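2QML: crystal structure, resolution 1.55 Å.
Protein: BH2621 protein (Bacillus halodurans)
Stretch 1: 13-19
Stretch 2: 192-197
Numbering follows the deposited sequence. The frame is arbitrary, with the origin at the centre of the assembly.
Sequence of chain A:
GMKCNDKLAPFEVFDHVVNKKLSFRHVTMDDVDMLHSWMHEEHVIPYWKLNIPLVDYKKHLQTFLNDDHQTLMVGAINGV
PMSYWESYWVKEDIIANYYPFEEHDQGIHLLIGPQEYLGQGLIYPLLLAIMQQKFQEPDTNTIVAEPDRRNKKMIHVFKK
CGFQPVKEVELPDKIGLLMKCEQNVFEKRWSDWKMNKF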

# COMPACT_ATOMS: atom_id res chain seq x y z
N VAL A 13 -5.95 -11.35 9.85
CA VAL A 13 -6.32 -12.57 9.12
C VAL A 13 -5.21 -13.59 9.20
O VAL A 13 -4.04 -13.27 9.44
CB VAL A 13 -6.65 -12.29 7.63
CG1 VAL A 13 -7.84 -11.30 7.53
CG2 VAL A 13 -5.39 -11.79 6.83
N PHE A 14 -5.58 -14.84 9.03
CA PHE A 14 -4.61 -15.90 8.87
C PHE A 14 -4.39 -16.07 7.37
O PHE A 14 -5.33 -15.95 6.59
CB PHE A 14 -5.10 -17.21 9.43
CG PHE A 14 -4.06 -18.27 9.44
CD1 PHE A 14 -3.00 -18.20 10.32
CD2 PHE A 14 -4.14 -19.36 8.59
CE1 PHE A 14 -2.05 -19.16 10.33
CE2 PHE A 14 -3.19 -20.37 8.62
CZ PHE A 14 -2.14 -20.26 9.49
N ASP A 15 -3.15 -16.27 6.97
CA ASP A 15 -2.89 -16.65 5.57
C ASP A 15 -2.27 -18.05 5.55
O ASP A 15 -1.15 -18.26 6.00
CB ASP A 15 -2.01 -15.66 4.84
CG ASP A 15 -1.91 -16.01 3.39
OD1 ASP A 15 -1.08 -16.86 3.04
OD2 ASP A 15 -2.72 -15.50 2.60
N HIS A 16 -3.03 -19.00 5.03
CA HIS A 16 -2.65 -20.39 5.07
C HIS A 16 -1.54 -20.69 4.05
O HIS A 16 -0.85 -21.67 4.22
CB HIS A 16 -3.85 -21.34 4.88
CG HIS A 16 -4.31 -21.49 3.46
ND1 HIS A 16 -3.81 -22.47 2.63
CD2 HIS A 16 -5.19 -20.78 2.72
CE1 HIS A 16 -4.35 -22.34 1.44
NE2 HIS A 16 -5.22 -21.35 1.46
N VAL A 17 -1.37 -19.85 3.04
CA VAL A 17 -0.34 -20.07 2.03
C VAL A 17 1.07 -19.87 2.63
O VAL A 17 1.94 -20.74 2.41
CB VAL A 17 -0.57 -19.20 0.77
CG1 VAL A 17 0.56 -19.42 -0.24
CG2 VAL A 17 -1.93 -19.52 0.16
N VAL A 18 1.30 -18.78 3.35
CA VAL A 18 2.58 -18.53 4.01
C VAL A 18 2.57 -19.01 5.48
O VAL A 18 3.61 -18.98 6.15
CB VAL A 18 3.00 -17.04 3.91
CG1 VAL A 18 3.21 -16.65 2.42
CG2 VAL A 18 2.03 -16.08 4.59
N ASN A 19 1.41 -19.45 5.94
CA ASN A 19 1.19 -19.93 7.30
C ASN A 19 1.59 -18.86 8.34
O ASN A 19 2.43 -19.09 9.22
CB ASN A 19 1.95 -21.25 7.49
CG ASN A 19 1.45 -22.04 8.63
OD1 ASN A 19 0.25 -22.34 8.70
ND2 ASN A 19 2.36 -22.46 9.50
N ASP A 192 -7.23 -17.45 -6.60
CA ASP A 192 -6.08 -18.23 -7.08
C ASP A 192 -5.05 -18.41 -5.95
O ASP A 192 -4.54 -19.51 -5.72
CB ASP A 192 -5.36 -17.57 -8.25
CG ASP A 192 -6.17 -17.54 -9.55
OD1 ASP A 192 -7.08 -18.36 -9.70
OD2 ASP A 192 -5.86 -16.68 -10.43
N TRP A 193 -4.71 -17.31 -5.27
CA TRP A 193 -3.76 -17.33 -4.17
C TRP A 193 -4.17 -18.33 -3.07
O TRP A 193 -3.39 -19.19 -2.65
CB TRP A 193 -3.62 -15.91 -3.59
CG TRP A 193 -2.81 -15.86 -2.37
CD1 TRP A 193 -3.27 -15.85 -1.08
CD2 TRP A 193 -1.38 -15.89 -2.28
NE1 TRP A 193 -2.22 -15.84 -0.21
CE2 TRP A 193 -1.05 -15.86 -0.91
CE3 TRP A 193 -0.35 -15.88 -3.22
CZ2 TRP A 193 0.28 -15.85 -0.45
CZ3 TRP A 193 0.96 -15.89 -2.77
CH2 TRP A 193 1.26 -15.86 -1.40
N LYS A 194 -5.41 -18.20 -2.60
CA LYS A 194 -5.95 -19.00 -1.52
C LYS A 194 -6.14 -20.45 -1.94
O LYS A 194 -6.11 -21.33 -1.10
CB LYS A 194 -7.27 -18.38 -1.02
CG LYS A 194 -7.16 -17.01 -0.30
CD LYS A 194 -6.26 -17.02 0.95
CE LYS A 194 -6.31 -15.69 1.66
NZ LYS A 194 -5.60 -15.71 2.94
N MSE A 195 -6.29 -20.70 -3.23
CA MSE A 195 -6.47 -22.05 -3.74
C MSE A 195 -5.15 -22.63 -4.25
O MSE A 195 -5.15 -23.63 -4.95
CB MSE A 195 -7.54 -22.08 -4.84
CG MSE A 195 -8.95 -21.81 -4.31
SE MSE A 195 -9.38 -22.88 -2.67
CE MSE A 195 -8.88 -24.71 -3.28
N ASN A 196 -4.03 -22.02 -3.87
CA ASN A 196 -2.71 -22.53 -4.23
C ASN A 196 -2.47 -22.63 -5.74
O ASN A 196 -1.78 -23.55 -6.20
CB ASN A 196 -2.48 -23.88 -3.52
CG ASN A 196 -2.61 -23.77 -2.01
OD1 ASN A 196 -3.55 -24.30 -1.41
ND2 ASN A 196 -1.70 -23.02 -1.39
N LYS A 197 -3.04 -21.70 -6.51
CA LYS A 197 -2.86 -21.65 -7.97
C LYS A 197 -2.48 -20.23 -8.46
O LYS A 197 -2.79 -19.83 -9.59
CB LYS A 197 -4.09 -22.25 -8.72
CG LYS A 197 -5.46 -21.65 -8.47
CD LYS A 197 -6.60 -22.59 -8.96

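The end of a helix near the C-terminus of the chain (stretch 2) packs against residues 13-19, where a strand gives way after Asp15 to a short run with helical phi/psi; the nearest CA pair is Val17 CA to Lys194 CA, 6.7 Å. Asp192 lies out of reach of stretch 1; its O accepts a hydrogen bond from Lys197 N (2.8 Å) and a weak one from Met195 N (3.3 Å). Trp193, buried, is a t rotamer whose CA-to-CB bond points sideways, yet the end of its side chain reaches stretch 1. At the ring edge, Trp193 NE1 donates a nearly straight hydrogen bond to Asp15 OD2 (2.9 Å, 167°), so the indole nitrogen is paired with a charged acceptor close to the ring plane. Over one face of the indole sits Val17, whose CG1 is 3.9 Å from the centroid of the Trp193 six-membered ring and 25° off its normal, a CH-pi contact; the nearest apolar side-chain approach of this pair is Val17 CG1 to Trp193 CZ2, 3.6 Å. Val18 CG1 meets the same CZ2 atom of Trp193 from the ring edge at 4.2 Å. The other methyl of Val17, CG2, lies 3.2 Å from Trp193 O, a carbonyl that also accepts a hydrogen bond from Asn196 N (3.1 Å). Lys194 has its first two torsions near -60° and the last two extended, which brings Lys194 NZ to Asp15 OD2 at 2.9 Å in a salt bridge that is also a hydrogen bond. One carboxylate oxygen thus receives both the indole N-H and the ammonium group, while Asp15 OD1 faces its own stretch, accepting from Val18 N (3.1 Å, 163°) and weakly from Val17 N (3.0 Å, 121°). The aspartate therefore braces the turn that follows it while holding two successive residues of the helix end. The backbone of Lys194 is engaged as well: His16 NE2 donates to Lys194 O (2.7 Å, 143°), a short but bent bond made at the edge of the imidazole. Met195, a selenomethionine, is the first residue after the helix to leave helical phi/psi; its CA-to-CB bond points away and it makes no contact with stretch 1. Asn196 has positive phi, and the end of its side chain comes near stretch 1, where Asn196 OD1 lies 3.6 Å from His16 CE1, near the imidazole plane, and Asn196 ND2 lies 3.8 Å from Val17 CG2.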